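PDB 4F62: geranyltranstransferase from Marinomonas sp. MED121, which probably catalyses head-to-tail chain elongation of isoprenoid diphosphates, joining isopentenyl diphosphate to an allylic diphosphate in the manner of a farnesyl-diphosphate synthase. Local coordinates for residues A[33-41]-A[100-108]; A[216-227]-A[248-259]. All blocks are in the same frame, centred on the assembly; numbering follows the deposited sequence. Where two conformers were deposited one is given.

Interaction 1 of 2, residues A[33-41]-A[100-108]; sequences LHNAMRYSL and PTCHIQFDE
Tyr-39 turns its ring directly away from its own backbone N (chi1 176°), and this carries the phenol out from helix 31-41 toward the short helix 102-105. Phe-106, the first residue after that helix to leave helical geometry, has CG beside its N (chi1 -62°) and swings its ring back under Ala-36. The two aromatic side chains slide past each other in opposite directions, with Tyr-39 CD2 4.0 Å from Phe-106 CE2. The methyl of Ala-36 lies over one face of the Phe-106 ring, displaced toward the rim, in a CH-pi contact with CB 4.1 Å from the ring centroid. The polar end of the tyrosine is fixed by a hydrogen bond from Tyr-39 OH to Pro-100 O, 2.8 Å long; its C=O...donor angle of 139° and the donor's tilt from the carbonyl plane show an oblique approach. Pro-100 is where the ordered chain resumes after an unmodelled loop, so the phenol holds its first carbonyl. Gln-105, bent at its second torsion, crosses Tyr-39 at about a right angle and brings CG within 3.5 Å of Tyr-39 CZ. On the inner side Ser-40 OG lies 3.6 Å from Cys-102 CB, near the closest backbone approach, where the CA atoms of Ser-40 and Cys-102 are 6.6 Å apart. Ser-40 and Cys-102 both rest on Ile-83 of helix 65-86. Helix 108-126, whose start is capped by Asp-107 through Thr-110 N, packs against Ala-36, Met-37 and Leu-41 and, through Ala-111, against His-103, so helix 31-41 and helix 102-105 both lie against these two longer helices.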
loop_
_atom_site.group_PDB
_atom_site.type_symbol
_atom_site.label_atom_id
_atom_site.label_comp_id
_atom_site.label_asym_id
_atom_site.label_seq_id
_atom_site.Cartn_x
_atom_site.Cartn_y
_atom_site.Cartn_z
ATOM N N LEU A 33 -12.512 -7.971 -9.383
ATOM C CA LEU A 33 -11.677 -7.567 -8.263
ATOM C C LEU A 33 -12.505 -6.920 -7.160
ATOM O O LEU A 33 -12.333 -7.218 -5.978
ATOM C CB LEU A 33 -10.596 -6.592 -8.735
ATOM C CG LEU A 33 -9.592 -6.147 -7.673
ATOM C CD1 LEU A 33 -8.819 -7.351 -7.146
ATOM C CD2 LEU A 33 -8.630 -5.099 -8.248
ATOM N N HIS A 34 -13.399 -6.024 -7.554
ATOM C CA HIS A 34 -14.215 -5.287 -6.599
ATOM C C HIS A 34 -15.163 -6.218 -5.858
ATOM O O HIS A 34 -15.453 -6.005 -4.682
ATOM C CB HIS A 34 -15.015 -4.190 -7.305
ATOM C CG HIS A 34 -14.190 -2.979 -7.656
ATOM N ND1 HIS A 34 -14.628 -2.041 -8.569
ATOM C CD2 HIS A 34 -12.996 -2.556 -7.215
ATOM C CE1 HIS A 34 -13.714 -1.083 -8.676
ATOM N NE2 HIS A 34 -12.710 -1.376 -7.861
ATOM N N ASN A 35 -15.670 -7.231 -6.554
ATOM C CA ASN A 35 -16.530 -8.216 -5.905
ATOM C C ASN A 35 -15.822 -8.867 -4.724
ATOM O O ASN A 35 -16.361 -8.912 -3.620
ATOM C CB ASN A 35 -17.004 -9.259 -6.911
ATOM C CG ASN A 35 -18.070 -8.714 -7.841
ATOM O OD1 ASN A 35 -18.720 -7.708 -7.527
ATOM N ND2 ASN A 35 -18.260 -9.372 -8.987
ATOM N N ALA A 36 -14.593 -9.324 -4.948
ATOM C CA ALA A 36 -13.802 -9.939 -3.892
ATOM C C ALA A 36 -13.459 -8.939 -2.789
ATOM O O ALA A 36 -13.516 -9.272 -1.604
ATOM C CB ALA A 36 -12.537 -10.548 -4.466
ATOM N N MET A 37 -13.100 -7.718 -3.181
ATOM C CA MET A 37 -12.782 -6.664 -2.222
ATOM C C MET A 37 -13.963 -6.384 -1.317
ATOM O O MET A 37 -13.815 -6.296 -0.099
ATOM C CB MET A 37 -12.374 -5.372 -2.938
ATOM C CG MET A 37 -10.954 -5.375 -3.488
ATOM S SD MET A 37 -10.609 -3.906 -4.491
ATOM C CE MET A 37 -10.125 -2.715 -3.238
ATOM N N ARG A 38 -15.138 -6.244 -1.921
ATOM C CA ARG A 38 -16.357 -5.942 -1.180
ATOM C C ARG A 38 -16.775 -7.088 -0.267
ATOM O O ARG A 38 -17.262 -6.858 0.840
ATOM C CB ARG A 38 -17.507 -5.596 -2.137
ATOM C CG ARG A 38 -17.363 -4.231 -2.806
ATOM C CD ARG A 38 -18.613 -3.842 -3.582
ATOM N NE ARG A 38 -18.484 -2.516 -4.183
ATOM C CZ ARG A 38 -18.336 -2.288 -5.487
ATOM N NH1 ARG A 38 -18.220 -1.043 -5.935
ATOM N NH2 ARG A 38 -18.315 -3.300 -6.347
ATOM N N TYR A 39 -16.597 -8.319 -0.741
ATOM C CA TYR A 39 -16.960 -9.504 0.037
ATOM C C TYR A 39 -16.196 -9.500 1.360
ATOM O O TYR A 39 -16.736 -9.855 2.397
ATOM C CB TYR A 39 -16.686 -10.797 -0.745
ATOM C CG TYR A 39 -16.957 -12.047 0.063
ATOM C CD1 TYR A 39 -18.240 -12.336 0.515
ATOM C CD2 TYR A 39 -15.933 -12.935 0.380
ATOM C CE1 TYR A 39 -18.503 -13.473 1.260
ATOM C CE2 TYR A 39 -16.186 -14.081 1.129
ATOM C CZ TYR A 39 -17.475 -14.343 1.565
ATOM O OH TYR A 39 -17.749 -15.471 2.307
ATOM N N SER A 40 -14.950 -9.045 1.314
ATOM C CA SER A 40 -14.108 -8.994 2.507
ATOM C C SER A 40 -14.346 -7.773 3.402
ATOM O O SER A 40 -14.333 -7.885 4.632
ATOM C CB SER A 40 -12.634 -9.084 2.115
ATOM O OG SER A 40 -12.332 -10.385 1.633
ATOM N N LEU A 41 -14.553 -6.611 2.791
ATOM C CA LEU A 41 -14.815 -5.396 3.557
ATOM C C LEU A 41 -16.135 -5.440 4.304
ATOM O O LEU A 41 -16.238 -4.858 5.380
ATOM C CB LEU A 41 -14.816 -4.160 2.650
ATOM C CG LEU A 41 -13.518 -3.396 2.444
ATOM C CD1 LEU A 41 -13.731 -2.296 1.406
ATOM C CD2 LEU A 41 -13.038 -2.809 3.771
ATOM N N PRO A 100 -17.187 -18.385 5.523
ATOM C CA PRO A 100 -16.261 -18.879 4.496
ATOM C C PRO A 100 -15.264 -17.797 4.085
ATOM O O PRO A 100 -15.663 -16.670 3.780
ATOM C CB PRO A 100 -17.186 -19.235 3.328
ATOM C CG PRO A 100 -18.366 -18.339 3.500
ATOM C CD PRO A 100 -18.528 -18.103 4.981
ATOM N N THR A 101 -13.977 -18.139 4.089
ATOM C CA THR A 101 -12.922 -17.169 3.803
ATOM C C THR A 101 -12.937 -16.706 2.336
ATOM O O THR A 101 -13.620 -17.300 1.494
ATOM C CB THR A 101 -11.523 -17.715 4.209
ATOM O OG1 THR A 101 -11.262 -18.947 3.528
ATOM C CG2 THR A 101 -11.455 -17.960 5.712
ATOM N N CYS A 102 -12.191 -15.643 2.038
ATOM C CA CYS A 102 -12.171 -15.085 0.684
ATOM C C CYS A 102 -11.605 -16.067 -0.351
ATOM O O CYS A 102 -12.066 -16.108 -1.493
ATOM C CB CYS A 102 -11.401 -13.762 0.652
ATOM S SG CYS A 102 -11.424 -12.925 -0.960
ATOM N N HIS A 103 -10.616 -16.862 0.052
ATOM C CA HIS A 103 -10.027 -17.857 -0.849
ATOM C C HIS A 103 -10.909 -19.101 -1.023
ATOM O O HIS A 103 -10.782 -19.820 -2.017
ATOM C CB HIS A 103 -8.595 -18.235 -0.420
ATOM C CG HIS A 103 -8.505 -18.883 0.931
ATOM N ND1 HIS A 103 -8.548 -20.250 1.105
ATOM C CD2 HIS A 103 -8.351 -18.353 2.167
ATOM C CE1 HIS A 103 -8.437 -20.534 2.392
ATOM N NE2 HIS A 103 -8.317 -19.398 3.058
ATOM N N ILE A 104 -11.801 -19.344 -0.059
ATOM C CA ILE A 104 -12.780 -20.433 -0.150
ATOM C C ILE A 104 -13.920 -20.062 -1.098
ATOM O O ILE A 104 -14.238 -20.810 -2.030
ATOM C CB ILE A 104 -13.380 -20.803 1.239
ATOM C CG1 ILE A 104 -12.335 -21.502 2.116
ATOM C CG2 ILE A 104 -14.626 -21.676 1.086
ATOM C CD1 ILE A 104 -11.496 -22.532 1.386
ATOM N N GLN A 105 -14.532 -18.905 -0.853
ATOM C CA GLN A 105 -15.600 -18.392 -1.708
ATOM C C GLN A 105 -15.128 -18.138 -3.139
ATOM O O GLN A 105 -15.831 -18.463 -4.100
ATOM C CB GLN A 105 -16.197 -17.118 -1.107
ATOM C CG GLN A 105 -17.344 -17.378 -0.148
ATOM C CD GLN A 105 -18.700 -17.246 -0.817
ATOM O OE1 GLN A 105 -18.802 -16.778 -1.952
ATOM N NE2 GLN A 105 -19.752 -17.655 -0.112
ATOM N N PHE A 106 -13.940 -17.553 -3.274
ATOM C CA PHE A 106 -13.307 -17.395 -4.581
ATOM C C PHE A 106 -12.204 -18.431 -4.753
ATOM O O PHE A 106 -12.452 -19.635 -4.661
ATOM C CB PHE A 106 -12.748 -15.980 -4.744
ATOM C CG PHE A 106 -13.799 -14.915 -4.691
ATOM C CD1 PHE A 106 -14.619 -14.683 -5.785
ATOM C CD2 PHE A 106 -13.980 -14.156 -3.545
ATOM C CE1 PHE A 106 -15.598 -13.709 -5.741
ATOM C CE2 PHE A 106 -14.959 -13.182 -3.493
ATOM C CZ PHE A 106 -15.768 -12.956 -4.594
ATOM N N ASP A 107 -10.991 -17.964 -5.018
ATOM C CA ASP A 107 -9.833 -18.844 -4.993
ATOM C C ASP A 107 -8.674 -18.131 -4.325
ATOM O O ASP A 107 -8.783 -16.957 -3.963
ATOM C CB ASP A 107 -9.461 -19.343 -6.396
ATOM C CG ASP A 107 -9.354 -18.224 -7.410
ATOM O OD1 ASP A 107 -8.661 -17.221 -7.138
ATOM O OD2 ASP A 107 -9.970 -18.351 -8.490
ATOM N N GLU A 108 -7.570 -18.848 -4.154
ATOM C CA GLU A 108 -6.393 -18.308 -3.492
ATOM C C GLU A 108 -5.805 -17.126 -4.274
ATOM O O GLU A 108 -5.424 -16.107 -3.690
ATOM C CB GLU A 108 -5.356 -19.418 -3.330
ATOM C CG GLU A 108 -4.247 -19.113 -2.346
ATOM C CD GLU A 108 -3.345 -20.309 -2.125
ATOM O OE1 GLU A 108 -3.848 -21.454 -2.197
ATOM O OE2 GLU A 108 -2.134 -20.102 -1.884
#

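Interaction 2 of 2, residues A[216-227]-A[248-259]; sequences LAFQVQDDIIDL and TYPKLLGLDGAK
Tyr-249 and Ile-224 are the two knobs of a knobs-into-holes packing, each entering the opposite helix, where helices 201-226 and 249-273 of this all-helical isoprenoid synthase fold cross almost perpendicularly, their local axes at 81° and 9.5 Å apart. With CG beside its backbone N (chi1 -63°), Tyr-249 enters a hole formed by Leu-216, Gln-219, Val-220 and Asp-223. Val-220 meets it at about a right angle: CG2 stands over the ring centre, 3.8 Å from the centroid and close to the normal, a CH-pi contact. Farther out, Leu-216 CD1 approaches Tyr-249 CZ at 3.8 Å, while the hydroxyl is hydrogen-bonded to His-177 on helix 170-194. Replacing Tyr-249 by an alanine would probably open a gap beneath Val-220 and Leu-216 and leave His-177 without its phenol partner. Asp-223 belongs to the DDxxD sequence 222-226, which in relatives serves magnesium and diphosphate binding. Its carboxylate is turned moderately from the tyrosine plane, and OD2 accepts Tyr-249 N at 3.0 Å on its anti side, the donor somewhat out of the carboxylate plane, with a nearly straight N-H...O angle of 164°. Ile-224 fills the reciprocal hole among Pro-250, Leu-255, Ala-258 and Lys-259, its CD1 3.9 Å from Ala-258 CB. At the outer end Leu-227 slides past Pro-250, CD1 to CB 3.6 Å. Thr-248 caps the helix start through a bond of 3.2 Å from Lys-251 N to its OG1.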
loop_
_atom_site.group_PDB
_atom_site.type_symbol
_atom_site.label_atom_id
_atom_site.label_comp_id
_atom_site.label_asym_id
_atom_site.label_seq_id
_atom_site.Cartn_x
_atom_site.Cartn_y
_atom_site.Cartn_z
ATOM N N LEU A 216 -2.615 -4.156 24.131
ATOM C CA LEU A 216 -2.053 -5.292 24.841
ATOM C C LEU A 216 -3.149 -6.000 25.652
ATOM O O LEU A 216 -3.266 -7.233 25.607
ATOM C CB LEU A 216 -0.888 -4.842 25.734
ATOM C CG LEU A 216 -0.113 -5.919 26.499
ATOM C CD1 LEU A 216 0.296 -7.074 25.577
ATOM C CD2 LEU A 216 1.118 -5.294 27.165
ATOM N N ALA A 217 -3.967 -5.227 26.367
ATOM C CA ALA A 217 -5.001 -5.804 27.230
ATOM C C ALA A 217 -5.908 -6.787 26.496
ATOM O O ALA A 217 -6.272 -7.840 27.039
ATOM C CB ALA A 217 -5.836 -4.710 27.882
ATOM N N PHE A 218 -6.264 -6.462 25.258
ATOM C CA PHE A 218 -7.162 -7.345 24.524
ATOM C C PHE A 218 -6.474 -8.655 24.135
ATOM O O PHE A 218 -7.106 -9.713 24.141
ATOM C CB PHE A 218 -7.840 -6.620 23.342
ATOM C CG PHE A 218 -7.263 -6.936 21.994
ATOM C CD1 PHE A 218 -7.567 -8.137 21.340
ATOM C CD2 PHE A 218 -6.471 -5.999 21.341
ATOM C CE1 PHE A 218 -7.042 -8.417 20.083
ATOM C CE2 PHE A 218 -5.944 -6.262 20.080
ATOM C CZ PHE A 218 -6.229 -7.471 19.447
ATOM N N GLN A 219 -5.178 -8.598 23.826
ATOM C CA GLN A 219 -4.437 -9.833 23.566
ATOM C C GLN A 219 -4.308 -10.691 24.820
ATOM O O GLN A 219 -4.482 -11.914 24.759
ATOM C CB GLN A 219 -3.061 -9.538 22.953
ATOM C CG GLN A 219 -3.131 -8.967 21.532
ATOM C CD GLN A 219 -3.490 -10.011 20.474
ATOM O OE1 GLN A 219 -3.775 -11.170 20.786
ATOM N NE2 GLN A 219 -3.467 -9.597 19.210
ATOM N N VAL A 220 -4.003 -10.061 25.955
ATOM C CA VAL A 220 -3.931 -10.807 27.212
ATOM C C VAL A 220 -5.281 -11.431 27.532
ATOM O O VAL A 220 -5.369 -12.622 27.849
ATOM C CB VAL A 220 -3.480 -9.921 28.402
ATOM C CG1 VAL A 220 -3.311 -10.776 29.681
ATOM C CG2 VAL A 220 -2.182 -9.201 28.057
ATOM N N GLN A 221 -6.335 -10.623 27.441
ATOM C CA GLN A 221 -7.680 -11.106 27.713
ATOM C C GLN A 221 -8.058 -12.270 26.801
ATOM O O GLN A 221 -8.679 -13.235 27.246
ATOM C CB GLN A 221 -8.708 -9.973 27.582
ATOM C CG GLN A 221 -10.125 -10.391 27.956
ATOM C CD GLN A 221 -10.248 -10.923 29.389
ATOM O OE1 GLN A 221 -9.364 -10.722 30.230
ATOM N NE2 GLN A 221 -11.358 -11.605 29.669
ATOM N N ASP A 222 -7.660 -12.185 25.534
ATOM C CA ASP A 222 -7.903 -13.270 24.585
ATOM C C ASP A 222 -7.333 -14.619 25.025
ATOM O O ASP A 222 -8.006 -15.646 24.917
ATOM C CB ASP A 222 -7.358 -12.900 23.213
ATOM C CG ASP A 222 -8.455 -12.703 22.203
ATOM O OD1 ASP A 222 -9.000 -11.579 22.133
ATOM O OD2 ASP A 222 -8.784 -13.686 21.499
ATOM N N ASP A 223 -6.099 -14.615 25.523
ATOM C CA ASP A 223 -5.474 -15.839 26.031
ATOM C C ASP A 223 -6.223 -16.340 27.259
ATOM O O ASP A 223 -6.357 -17.547 27.474
ATOM C CB ASP A 223 -4.008 -15.589 26.407
ATOM C CG ASP A 223 -3.097 -15.464 25.205
ATOM O OD1 ASP A 223 -3.530 -15.799 24.080
ATOM O OD2 ASP A 223 -1.931 -15.039 25.393
ATOM N N ILE A 224 -6.701 -15.404 28.075
ATOM C CA ILE A 224 -7.452 -15.761 29.275
ATOM C C ILE A 224 -8.771 -16.431 28.870
ATOM O O ILE A 224 -9.161 -17.453 29.431
ATOM C CB ILE A 224 -7.706 -14.520 30.174
ATOM C CG1 ILE A 224 -6.391 -14.077 30.835
ATOM C CG2 ILE A 224 -8.734 -14.831 31.257
ATOM C CD1 ILE A 224 -6.455 -12.684 31.429
ATOM N N ILE A 225 -9.434 -15.867 27.870
ATOM C CA ILE A 225 -10.672 -16.439 27.346
ATOM C C ILE A 225 -10.475 -17.853 26.777
ATOM O O ILE A 225 -11.276 -18.751 27.044
ATOM C CB ILE A 225 -11.300 -15.506 26.284
ATOM C CG1 ILE A 225 -11.734 -14.184 26.935
ATOM C CG2 ILE A 225 -12.488 -16.171 25.612
ATOM C CD1 ILE A 225 -12.245 -13.130 25.945
ATOM N N ASP A 226 -9.406 -18.054 26.008
ATOM C CA ASP A 226 -9.107 -19.368 25.439
ATOM C C ASP A 226 -8.941 -20.439 26.504
ATOM O O ASP A 226 -9.235 -21.613 26.268
ATOM C CB ASP A 226 -7.846 -19.312 24.581
ATOM C CG ASP A 226 -8.077 -18.626 23.256
ATOM O OD1 ASP A 226 -9.253 -18.531 22.836
ATOM O OD2 ASP A 226 -7.080 -18.193 22.637
ATOM N N LEU A 227 -8.467 -20.031 27.678
ATOM C CA LEU A 227 -8.255 -20.954 28.789
ATOM C C LEU A 227 -9.541 -21.620 29.270
ATOM O O LEU A 227 -9.497 -22.597 30.018
ATOM C CB LEU A 227 -7.580 -20.237 29.961
ATOM C CG LEU A 227 -6.089 -20.514 30.138
ATOM C CD1 LEU A 227 -5.593 -19.974 31.469
ATOM C CD2 LEU A 227 -5.835 -22.003 30.048
ATOM N N THR A 248 1.731 -18.055 25.763
ATOM C CA THR A 248 0.544 -17.271 26.100
ATOM C C THR A 248 0.816 -16.495 27.394
ATOM O O THR A 248 1.688 -16.875 28.178
ATOM C CB THR A 248 -0.689 -18.180 26.346
ATOM O OG1 THR A 248 -0.553 -18.838 27.610
ATOM C CG2 THR A 248 -0.846 -19.231 25.257
ATOM N N TYR A 249 0.059 -15.432 27.642
ATOM C CA TYR A 249 0.206 -14.707 28.906
ATOM C C TYR A 249 -0.043 -15.527 30.184
ATOM O O TYR A 249 0.717 -15.395 31.146
ATOM C CB TYR A 249 -0.575 -13.383 28.894
ATOM C CG TYR A 249 -0.041 -12.439 27.830
ATOM C CD1 TYR A 249 1.096 -11.667 28.057
ATOM C CD2 TYR A 249 -0.644 -12.369 26.577
ATOM C CE1 TYR A 249 1.609 -10.821 27.060
ATOM C CE2 TYR A 249 -0.148 -11.527 25.583
ATOM C CZ TYR A 249 0.977 -10.756 25.830
ATOM O OH TYR A 249 1.463 -9.934 24.834
ATOM N N PRO A 250 -1.099 -16.376 30.204
ATOM C CA PRO A 250 -1.306 -17.187 31.412
ATOM C C PRO A 250 -0.171 -18.163 31.661
ATOM O O PRO A 250 0.143 -18.443 32.817
ATOM C CB PRO A 250 -2.592 -17.956 31.109
ATOM C CG PRO A 250 -3.334 -17.072 30.166
ATOM C CD PRO A 250 -2.270 -16.434 29.309
ATOM N N LYS A 251 0.443 -18.688 30.607
ATOM C CA LYS A 251 1.599 -19.565 30.822
ATOM C C LYS A 251 2.811 -18.789 31.320
ATOM O O LYS A 251 3.593 -19.301 32.112
ATOM C CB LYS A 251 1.933 -20.365 29.557
ATOM C CG LYS A 251 1.014 -21.557 29.390
ATOM C CD LYS A 251 0.669 -21.824 27.940
ATOM C CE LYS A 251 1.638 -22.795 27.302
ATOM N NZ LYS A 251 1.185 -23.164 25.928
ATOM N N LEU A 252 2.956 -17.548 30.869
ATOM C CA LEU A 252 4.124 -16.758 31.250
ATOM C C LEU A 252 3.956 -16.048 32.596
ATOM O O LEU A 252 4.935 -15.799 33.295
ATOM C CB LEU A 252 4.476 -15.751 30.143
ATOM C CG LEU A 252 4.992 -16.363 28.836
ATOM C CD1 LEU A 252 4.977 -15.337 27.693
ATOM C CD2 LEU A 252 6.395 -16.929 29.039
ATOM N N LEU A 253 2.724 -15.724 32.972
ATOM C CA LEU A 253 2.511 -14.956 34.200
ATOM C C LEU A 253 1.658 -15.679 35.235
ATOM O O LEU A 253 1.434 -15.159 36.331
ATOM C CB LEU A 253 1.842 -13.626 33.868
ATOM C CG LEU A 253 2.553 -12.692 32.899
ATOM C CD1 LEU A 253 1.590 -11.594 32.434
ATOM C CD2 LEU A 253 3.758 -12.096 33.593
ATOM N N GLY A 254 1.170 -16.867 34.885
ATOM C CA GLY A 254 0.147 -17.530 35.681
ATOM C C GLY A 254 -1.204 -16.948 35.272
ATOM O O GLY A 254 -1.265 -15.831 34.736
ATOM N N LEU A 255 -2.285 -17.693 35.498
ATOM C CA LEU A 255 -3.632 -17.179 35.233
ATOM C C LEU A 255 -3.889 -15.908 36.040
ATOM O O LEU A 255 -4.439 -14.933 35.522
ATOM C CB LEU A 255 -4.707 -18.233 35.562
ATOM C CG LEU A 255 -6.146 -17.722 35.419
ATOM C CD1 LEU A 255 -6.427 -17.262 33.989
ATOM C CD2 LEU A 255 -7.156 -18.775 35.857
ATOM N N ASP A 256 -3.479 -15.929 37.307
ATOM C CA ASP A 256 -3.669 -14.789 38.203
ATOM C C ASP A 256 -2.904 -13.553 37.730
ATOM O O ASP A 256 -3.433 -12.434 37.763
ATOM C CB ASP A 256 -3.243 -15.154 39.629
ATOM C CG ASP A 256 -1.763 -15.532 39.723
ATOM O OD1 ASP A 256 -1.216 -16.114 38.756
ATOM O OD2 ASP A 256 -1.142 -15.240 40.769
ATOM N N GLY A 257 -1.672 -13.761 37.266
ATOM C CA GLY A 257 -0.844 -12.676 36.768
ATOM C C GLY A 257 -1.373 -12.061 35.489
ATOM O O GLY A 257 -1.263 -10.840 35.268
ATOM N N ALA A 258 -1.943 -12.896 34.629
ATOM C CA ALA A 258 -2.507 -12.399 33.373
ATOM C C ALA A 258 -3.777 -11.587 33.652
ATOM O O ALA A 258 -4.000 -10.534 33.050
ATOM C CB ALA A 258 -2.808 -13.544 32.431
ATOM N N LYS A 259 -4.606 -12.087 34.565
ATOM C CA LYS A 259 -5.804 -11.359 34.985
ATOM C C LYS A 259 -5.455 -10.004 35.601
ATOM O O LYS A 259 -6.100 -8.991 35.303
ATOM C CB LYS A 259 -6.632 -12.197 35.972
ATOM C CG LYS A 259 -7.449 -13.292 35.300
ATOM C CD LYS A 259 -8.731 -13.552 36.067
ATOM C CE LYS A 259 -9.858 -13.983 35.149
ATOM N NZ LYS A 259 -9.786 -15.437 34.834
#

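In the fold
Interactions 1 and 2 follow one another along the chain and do not touch: their centres are 33 Å apart and their nearest atoms about 17 Å. Both are peripheral, centred 20 and 21 Å from the centre of the chain. Interaction 1 adjoins, and interaction 2 includes, one of the two aspartate-rich motifs of the polyprenyl synthetase family. In interaction 1, Thr-101 packs on Asp-86 of the DDxxxxD sequence; segment 216-227 of interaction 2 carries the DDxxD sequence itself. By analogy with relatives, these motifs probably flank a common magnesium-diphosphate site. The surroundings differ: residues 33-41 and 100-108 come within reach of the second subunit, which no part of interaction 2 touches.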